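Local coordinates for protein probable tagatose 6-phosphate kinase (Sinorhizobium meliloti, PDB 3TXV) that probably acts in carbohydrate metabolism, perhaps as a kinase transferring phosphate to tagatose 6-phosphate, and is built round a closed beta/alpha barrel, at residues Ala52-Val57 with Gly97-Lys102; Gly92-Gly97 with Lys127-Thr132; Val172-Thr177 with Gly225-Pro230. All coordinates share one frame; numbering follows the deposited sequence.

Contact 1 of 3, residues Ala52-Val57 with Gly97-Lys102; sequences ATCNQV and GPNPWK
Asn55 and Pro100 bring the two backbones to within 5.3 Å at their CA atoms, where the turn that follows strand 48-53 meets a single 3-10 turn at Asn99-Pro100. The chain folds back at once on the first side, with Val57 N bonded to Thr53 O. On the second side, Trp101 N bonds to Pro98 O and closes the tight coil that presents Asn99 and Pro100.

Cys54 supplies the apolar part of the contact. Its chi1 of 54° lodges SG between the backbone N and the carbonyl carbon, and from there the sulfur lies beside Asn99, 3.9 Å from Asn99 CB, while Cys54 CB rests 3.7 Å from Pro100 CG. A small residue suits this seam, where Cys54 fits against Asn99 and Pro100 and also touches His95 and Met116 of helix 106-121. Asn55 carries the polar part. Its side chain crosses that of Asn99 at about a right angle, the amide planes 53° apart, and Asn99 ND2 gives a weak, bent hydrogen bond of 3.2 Å to Asn55 OD1. The same oxygen also lies against Pro100 CB and CG. Proline, whose ring restrains phi, fits the 3-10 turn, and its CB sits 3.9 Å above the centre of the Trp101 ring, giving the turn an apolar backing.

Two loops leaving the C-terminal ends of adjacent parallel strands, 48-53 and 89-96, thus touch through short side chains, as neighbouring strand-to-helix loops do at the rim of a TIM-type barrel, where such enzymes carry their active sites.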
loop_
_atom_site.group_PDB
_atom_site.type_symbol
_atom_site.label_atom_id
_atom_site.label_comp_id
_atom_site.label_asym_id
_atom_site.label_seq_id
_atom_site.Cartn_x
_atom_site.Cartn_y
_atom_site.Cartn_z
ATOM N N ALA A 52 4.158 -1.582 5.569
ATOM C CA ALA A 52 3.310 -0.808 6.460
ATOM C C ALA A 52 3.863 0.632 6.528
ATOM O O ALA A 52 5.040 0.820 6.245
ATOM C CB ALA A 52 3.301 -1.455 7.810
ATOM N N THR A 53 3.038 1.633 6.852
ATOM C CA THR A 53 3.509 3.052 6.941
ATOM C C THR A 53 3.687 3.533 8.369
ATOM O O THR A 53 2.978 3.098 9.251
ATOM C CB THR A 53 2.574 4.128 6.246
ATOM O OG1 THR A 53 1.198 3.816 6.464
ATOM C CG2 THR A 53 2.840 4.278 4.764
ATOM N N CYS A 54 4.617 4.461 8.567
ATOM C CA CYS A 54 4.906 5.079 9.855
ATOM C C CYS A 54 3.665 5.238 10.694
ATOM O O CYS A 54 3.580 4.679 11.799
ATOM C CB CYS A 54 5.555 6.453 9.636
ATOM S SG CYS A 54 4.575 7.657 8.518
ATOM N N ASN A 55 2.714 6.004 10.142
ATOM C CA ASN A 55 1.365 6.250 10.693
ATOM C C ASN A 55 0.553 5.014 11.064
ATOM O O ASN A 55 -0.071 4.955 12.117
ATOM C CB ASN A 55 0.552 7.022 9.673
ATOM C CG ASN A 55 0.803 8.521 9.712
ATOM O OD1 ASN A 55 1.420 9.084 10.634
ATOM N ND2 ASN A 55 0.293 9.187 8.689
ATOM N N GLN A 56 0.549 4.045 10.161
ATOM C CA GLN A 56 -0.223 2.832 10.299
ATOM C C GLN A 56 0.264 2.031 11.511
ATOM O O GLN A 56 -0.553 1.567 12.301
ATOM C CB GLN A 56 -0.108 2.042 8.980
ATOM C CG GLN A 56 -0.960 0.784 8.812
ATOM C CD GLN A 56 -0.535 -0.033 7.577
ATOM O OE1 GLN A 56 -0.689 -1.269 7.530
ATOM N NE2 GLN A 56 0.013 0.660 6.575
ATOM N N VAL A 57 1.585 1.885 11.663
ATOM C CA VAL A 57 2.148 1.018 12.695
ATOM C C VAL A 57 3.454 1.542 13.268
ATOM O O VAL A 57 4.406 1.767 12.539
ATOM C CB VAL A 57 2.318 -0.487 12.231
ATOM C CG1 VAL A 57 1.148 -0.949 11.326
ATOM C CG2 VAL A 57 3.705 -0.782 11.594
ATOM N N GLY A 97 9.894 8.025 9.610
ATOM C CA GLY A 97 10.407 9.346 9.958
ATOM C C GLY A 97 9.491 10.080 10.908
ATOM O O GLY A 97 8.683 9.455 11.584
ATOM N N PRO A 98 9.602 11.422 10.961
ATOM C CA PRO A 98 8.853 12.281 11.901
ATOM C C PRO A 98 7.362 12.447 11.612
ATOM O O PRO A 98 6.634 12.993 12.452
ATOM C CB PRO A 98 9.524 13.648 11.761
ATOM C CG PRO A 98 10.710 13.477 10.896
ATOM C CD PRO A 98 10.560 12.187 10.143
ATOM N N ASN A 99 6.891 12.000 10.453
ATOM C CA ASN A 99 5.496 12.254 10.054
ATOM C C ASN A 99 4.404 12.067 11.116
ATOM O O ASN A 99 3.553 12.928 11.261
ATOM C CB ASN A 99 5.141 11.462 8.803
ATOM C CG ASN A 99 3.805 11.854 8.238
ATOM O OD1 ASN A 99 3.701 12.824 7.488
ATOM N ND2 ASN A 99 2.766 11.102 8.591
ATOM N N PRO A 100 4.400 10.943 11.858
ATOM C CA PRO A 100 3.248 10.787 12.760
ATOM C C PRO A 100 3.301 11.704 13.975
ATOM O O PRO A 100 2.399 11.657 14.831
ATOM C CB PRO A 100 3.345 9.333 13.212
ATOM C CG PRO A 100 4.208 8.687 12.210
ATOM C CD PRO A 100 5.211 9.721 11.830
ATOM N N TRP A 101 4.340 12.530 14.047
ATOM C CA TRP A 101 4.551 13.367 15.213
ATOM C C TRP A 101 4.988 14.715 14.759
ATOM O O TRP A 101 5.637 15.442 15.514
ATOM C CB TRP A 101 5.632 12.782 16.111
ATOM C CG TRP A 101 5.277 11.454 16.658
ATOM C CD1 TRP A 101 4.388 11.192 17.644
ATOM C CD2 TRP A 101 5.812 10.196 16.249
ATOM N NE1 TRP A 101 4.331 9.834 17.888
ATOM C CE2 TRP A 101 5.198 9.203 17.038
ATOM C CE3 TRP A 101 6.746 9.808 15.283
ATOM C CZ2 TRP A 101 5.478 7.847 16.887
ATOM C CZ3 TRP A 101 7.040 8.456 15.153
ATOM C CH2 TRP A 101 6.402 7.496 15.950
ATOM N N LYS A 102 4.618 15.056 13.528
ATOM C CA LYS A 102 5.097 16.272 12.909
ATOM C C LYS A 102 4.484 17.556 13.493
ATOM O O LYS A 102 5.004 18.667 13.313
ATOM C CB LYS A 102 4.939 16.178 11.405
ATOM C CG LYS A 102 3.537 16.321 10.888
ATOM C CD LYS A 102 3.581 16.278 9.359
ATOM C CE LYS A 102 2.502 17.119 8.726
ATOM N NZ LYS A 102 1.898 16.282 7.667
#

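Contact 2 of 3, residues Gly92-Gly97 with Lys127-Thr132; sequences GGDHLG and KLHLDT
His129 leans across the strand pair toward His95, and its side chain can be followed outward atom by atom. CB lies 3.4 Å from Gly93 O, the carbonyl that also accepts the backbone N-H of His129. With CG anti to the backbone N (chi1 171°), the ring is carried over the bulge in the neighbouring strand, and CG passes near His95 N. ND1 is approached by two groups: His95 N at 3.0 Å, and Asp94 OD1 at 3.2 Å, whose carboxylate lies nearly coplanar with the ring. One nitrogen can accept from the first or donate to the second, not both at once. CE1 comes over one face of the His95 ring, 3.5 Å above its plane and toward the rim, in a T-shaped pair with planes 67° apart. Beyond it, NE2 gives its hydrogen bond to Gly176 O.

These are adjacent parallel strands of a TIM-type barrel, the two ends of a beta-alpha-beta unit whose crossover is helix 106-121. Gly93 N to Lys127 O and Leu96 N to His129 O hold them together, and the register slips by one residue between Gly93 and Leu96, a beta bulge. Gly93 suits its place because a CB there would run into Leu96 CD2.

His95 ND1 donates to the anti lone pair of Asp131 OD2 at 2.9 Å, with the oxygen in the ring plane, which limits rotation of the imidazole. Asp131 OD1 bonds Ser133 OG, and Asp94 pairs with Lys287. Inside the barrel, Lys127 reaches Glu51 and Glu263. His95 may, with Glu178 and His265, line an empty metal site.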
loop_
_atom_site.group_PDB
_atom_site.type_symbol
_atom_site.label_atom_id
_atom_site.label_comp_id
_atom_site.label_asym_id
_atom_site.label_seq_id
_atom_site.Cartn_x
_atom_site.Cartn_y
_atom_site.Cartn_z
ATOM N N GLY A 92 8.288 -4.591 4.505
ATOM C CA GLY A 92 8.684 -3.195 4.332
ATOM C C GLY A 92 8.125 -2.220 5.367
ATOM O O GLY A 92 7.168 -2.526 6.091
ATOM N N GLY A 93 8.755 -1.048 5.447
ATOM C CA GLY A 93 8.299 0.065 6.266
ATOM C C GLY A 93 8.271 1.239 5.320
ATOM O O GLY A 93 9.265 1.532 4.625
ATOM N N ASP A 94 7.117 1.891 5.257
ATOM C CA ASP A 94 6.885 2.951 4.284
ATOM C C ASP A 94 6.759 4.303 4.949
ATOM O O ASP A 94 6.091 4.453 5.975
ATOM C CB ASP A 94 5.627 2.653 3.465
ATOM C CG ASP A 94 5.315 3.749 2.445
ATOM O OD1 ASP A 94 6.280 4.360 1.945
ATOM O OD2 ASP A 94 4.129 4.006 2.151
ATOM N N HIS A 95 7.391 5.293 4.338
ATOM C CA HIS A 95 7.442 6.642 4.903
ATOM C C HIS A 95 7.797 6.611 6.386
ATOM O O HIS A 95 6.976 6.995 7.210
ATOM C CB HIS A 95 6.105 7.408 4.693
ATOM C CG HIS A 95 5.813 7.714 3.258
ATOM N ND1 HIS A 95 6.421 8.752 2.581
ATOM C CD2 HIS A 95 4.997 7.105 2.360
ATOM C CE1 HIS A 95 6.003 8.759 1.323
ATOM N NE2 HIS A 95 5.138 7.770 1.162
ATOM N N LEU A 96 9.000 6.161 6.733
ATOM C CA LEU A 96 9.428 6.186 8.138
ATOM C C LEU A 96 10.150 7.473 8.438
ATOM O O LEU A 96 10.921 7.961 7.630
ATOM C CB LEU A 96 10.324 4.994 8.459
ATOM C CG LEU A 96 9.728 3.582 8.550
ATOM C CD1 LEU A 96 8.382 3.426 7.902
ATOM C CD2 LEU A 96 10.713 2.600 7.970
ATOM N N GLY A 97 9.894 8.025 9.610
ATOM C CA GLY A 97 10.407 9.346 9.958
ATOM C C GLY A 97 9.491 10.080 10.908
ATOM O O GLY A 97 8.683 9.455 11.584
ATOM N N LYS A 127 12.918 -3.823 4.528
ATOM C CA LYS A 127 12.920 -2.668 3.633
ATOM C C LYS A 127 12.557 -1.442 4.427
ATOM O O LYS A 127 11.532 -1.439 5.084
ATOM C CB LYS A 127 11.971 -2.855 2.469
ATOM C CG LYS A 127 12.212 -1.947 1.304
ATOM C CD LYS A 127 11.295 -2.363 0.188
ATOM C CE LYS A 127 10.844 -1.166 -0.675
ATOM N NZ LYS A 127 9.941 -0.181 0.003
ATOM N N LEU A 128 13.409 -0.417 4.396
ATOM C CA LEU A 128 13.179 0.801 5.202
ATOM C C LEU A 128 13.178 2.044 4.338
ATOM O O LEU A 128 14.199 2.426 3.746
ATOM C CB LEU A 128 14.229 0.939 6.311
ATOM C CG LEU A 128 14.115 0.200 7.657
ATOM C CD1 LEU A 128 13.141 -0.980 7.697
ATOM C CD2 LEU A 128 15.488 -0.222 8.114
ATOM N N HIS A 129 12.021 2.666 4.228
ATOM C CA HIS A 129 11.945 3.902 3.471
ATOM C C HIS A 129 12.073 5.098 4.422
ATOM O O HIS A 129 11.292 5.268 5.383
ATOM C CB HIS A 129 10.663 3.934 2.661
ATOM C CG HIS A 129 10.385 5.244 2.021
ATOM N ND1 HIS A 129 9.122 5.783 1.979
ATOM C CD2 HIS A 129 11.192 6.127 1.404
ATOM C CE1 HIS A 129 9.159 6.944 1.350
ATOM N NE2 HIS A 129 10.407 7.178 0.993
ATOM N N LEU A 130 13.102 5.891 4.177
ATOM C CA LEU A 130 13.431 6.967 5.077
ATOM C C LEU A 130 13.015 8.289 4.468
ATOM O O LEU A 130 13.710 8.860 3.603
ATOM C CB LEU A 130 14.927 6.964 5.381
ATOM C CG LEU A 130 15.489 5.745 6.105
ATOM C CD1 LEU A 130 16.997 5.825 6.151
ATOM C CD2 LEU A 130 14.889 5.595 7.501
ATOM N N ASP A 131 11.869 8.771 4.927
ATOM C CA ASP A 131 11.341 10.020 4.446
ATOM C C ASP A 131 11.313 11.010 5.578
ATOM O O ASP A 131 10.451 10.923 6.453
ATOM C CB ASP A 131 9.933 9.813 3.899
ATOM C CG ASP A 131 9.393 11.057 3.206
ATOM O OD1 ASP A 131 10.183 12.029 3.029
ATOM O OD2 ASP A 131 8.184 11.053 2.843
ATOM N N THR A 132 12.245 11.953 5.538
ATOM C CA THR A 132 12.441 12.947 6.584
ATOM C C THR A 132 12.201 14.367 6.064
ATOM O O THR A 132 12.673 15.342 6.639
ATOM C CB THR A 132 13.883 12.890 7.059
ATOM O OG1 THR A 132 14.722 12.549 5.947
ATOM C CG2 THR A 132 14.049 11.856 8.140
#

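Contact 3 of 3, residues Val172-Thr177 with Gly225-Pro230; sequences VYIIGT and GAVVQP
Ile174 lays its CD1 against Val227, where it meets the CG2 methyl and lies 3.4 Å from the backbone N; the two side chains cross at about a right angle. The strands beneath them, 172-176 and 223-227, are neighbours in the parallel barrel of a TIM-type fold, and their short segments run at 35° to each other, a marked twist that suits a closed cylinder. Ile174 points into the interior, where it also touches Glu263 and the ring of His129. Shortening it to an alanine would probably leave Val227 CG2 without its apolar mate and open a gap beside the His129 ring.

Across from Ile174 stands Gly225, which lacks a side chain and so leaves that strip of the inner face to the isoleucine. Beta-branched residues such as Ile174, Ile175 and Val227 fit an extended backbone. Turned to the other face, Ile175 CG1 rests 4.0 Å from Ala226 CB, a short side chain that leaves room for the larger one. Gly176 has backbone angles at which any CB would be pressed against the preceding carbonyl.

Two backbone bonds tie the strands: Ile175 N reaches Gly225 O at 3.0 Å, and Val227 N meets Ile175 O at 2.8 Å.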
loop_
_atom_site.group_PDB
_atom_site.type_symbol
_atom_site.label_atom_id
_atom_site.label_comp_id
_atom_site.label_asym_id
_atom_site.label_seq_id
_atom_site.Cartn_x
_atom_site.Cartn_y
_atom_site.Cartn_z
ATOM N N VAL A 172 17.682 -2.989 3.526
ATOM C CA VAL A 172 17.915 -2.090 2.424
ATOM C C VAL A 172 17.173 -0.785 2.719
ATOM O O VAL A 172 16.346 -0.723 3.644
ATOM C CB VAL A 172 17.497 -2.747 1.088
ATOM C CG1 VAL A 172 18.614 -3.644 0.614
ATOM C CG2 VAL A 172 16.226 -3.568 1.267
ATOM N N TYR A 173 17.479 0.261 1.962
ATOM C CA TYR A 173 16.878 1.593 2.239
ATOM C C TYR A 173 16.355 2.251 0.988
ATOM O O TYR A 173 16.948 2.150 -0.093
ATOM C CB TYR A 173 17.861 2.581 2.918
ATOM C CG TYR A 173 18.336 2.122 4.251
ATOM C CD1 TYR A 173 17.570 2.332 5.393
ATOM C CD2 TYR A 173 19.553 1.420 4.375
ATOM C CE1 TYR A 173 18.005 1.850 6.649
ATOM C CE2 TYR A 173 19.998 0.950 5.604
ATOM C CZ TYR A 173 19.222 1.162 6.744
ATOM O OH TYR A 173 19.670 0.687 7.967
ATOM N N ILE A 174 15.247 2.960 1.142
ATOM C CA ILE A 174 14.840 3.839 0.075
ATOM C C ILE A 174 14.759 5.283 0.566
ATOM O O ILE A 174 14.414 5.539 1.709
ATOM C CB ILE A 174 13.633 3.292 -0.756
ATOM C CG1 ILE A 174 12.552 4.332 -0.843
ATOM C CG2 ILE A 174 13.050 2.065 -0.154
ATOM C CD1 ILE A 174 11.966 4.436 -2.182
ATOM N N ILE A 175 15.149 6.210 -0.289
ATOM C CA ILE A 175 15.166 7.614 0.074
ATOM C C ILE A 175 14.263 8.436 -0.830
ATOM O O ILE A 175 13.924 8.005 -1.920
ATOM C CB ILE A 175 16.589 8.170 0.021
ATOM C CG1 ILE A 175 17.233 7.844 -1.305
ATOM C CG2 ILE A 175 17.434 7.540 1.086
ATOM C CD1 ILE A 175 18.726 8.056 -1.299
ATOM N N GLY A 176 13.862 9.616 -0.383
ATOM C CA GLY A 176 12.996 10.450 -1.184
ATOM C C GLY A 176 11.537 10.429 -0.782
ATOM O O GLY A 176 11.138 9.758 0.170
ATOM N N THR A 177 10.724 11.155 -1.537
ATOM C CA THR A 177 9.405 11.519 -1.074
ATOM C C THR A 177 8.471 11.787 -2.248
ATOM O O THR A 177 8.942 11.998 -3.371
ATOM C CB THR A 177 9.525 12.772 -0.162
ATOM O OG1 THR A 177 8.427 12.821 0.758
ATOM C CG2 THR A 177 9.617 14.072 -0.985
ATOM N N GLY A 225 17.171 2.336 -3.644
ATOM C CA GLY A 225 16.229 3.082 -4.467
ATOM C C GLY A 225 15.736 4.396 -3.936
ATOM O O GLY A 225 15.868 4.680 -2.744
ATOM N N ALA A 226 15.157 5.208 -4.823
ATOM C CA ALA A 226 14.542 6.464 -4.403
ATOM C C ALA A 226 13.084 6.601 -4.867
ATOM O O ALA A 226 12.725 6.097 -5.927
ATOM C CB ALA A 226 15.376 7.648 -4.887
ATOM N N VAL A 227 12.258 7.291 -4.077
ATOM C CA VAL A 227 10.890 7.606 -4.500
ATOM C C VAL A 227 10.843 8.783 -5.488
ATOM O O VAL A 227 11.364 9.874 -5.214
ATOM C CB VAL A 227 9.975 7.936 -3.318
ATOM C CG1 VAL A 227 8.562 7.467 -3.617
ATOM C CG2 VAL A 227 10.466 7.263 -2.069
ATOM N N VAL A 228 10.229 8.565 -6.641
ATOM C CA VAL A 228 10.211 9.601 -7.668
ATOM C C VAL A 228 8.869 9.608 -8.354
ATOM O O VAL A 228 8.206 8.575 -8.405
ATOM C CB VAL A 228 11.357 9.417 -8.697
ATOM C CG1 VAL A 228 12.701 9.190 -7.962
ATOM C CG2 VAL A 228 11.074 8.283 -9.711
ATOM N N GLN A 229 8.445 10.764 -8.843
ATOM C CA GLN A 229 7.123 10.869 -9.428
ATOM C C GLN A 229 7.281 10.733 -10.933
ATOM O O GLN A 229 7.561 11.707 -11.629
ATOM C CB GLN A 229 6.421 12.177 -9.020
ATOM N N PRO A 230 7.100 9.515 -11.447
ATOM C CA PRO A 230 7.293 9.209 -12.868
ATOM C C PRO A 230 6.156 9.729 -13.775
ATOM O O PRO A 230 6.213 9.542 -15.000
ATOM C CB PRO A 230 7.317 7.676 -12.892
ATOM C CG PRO A 230 6.765 7.241 -11.518
ATOM C CD PRO A 230 6.355 8.451 -10.765
#

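Overall arrangement
All three contacts belong to one barrel. Contact 2 lies between the other two and is buried, as is contact 3: its strand 89-96 pairs with the strand of contact 1 through bonds such as Cys54 N to Asp94 O, and the two contacts share Gly97. On the other flank Asp131 OD2 reaches Thr177 OG1, joining contact 2 to contact 3. Contacts 1 and 3 do not touch; their centres lie about 17 Å apart. Chemistry follows position. Contact 1, partly buried between rim loops, is small and rests on a weak amide-amide hydrogen bond and the Cys54-Pro100 contact; contact 2 carries imidazoles and carboxylates; contact 3 joins its strands with backbone bonds and aliphatic side chains.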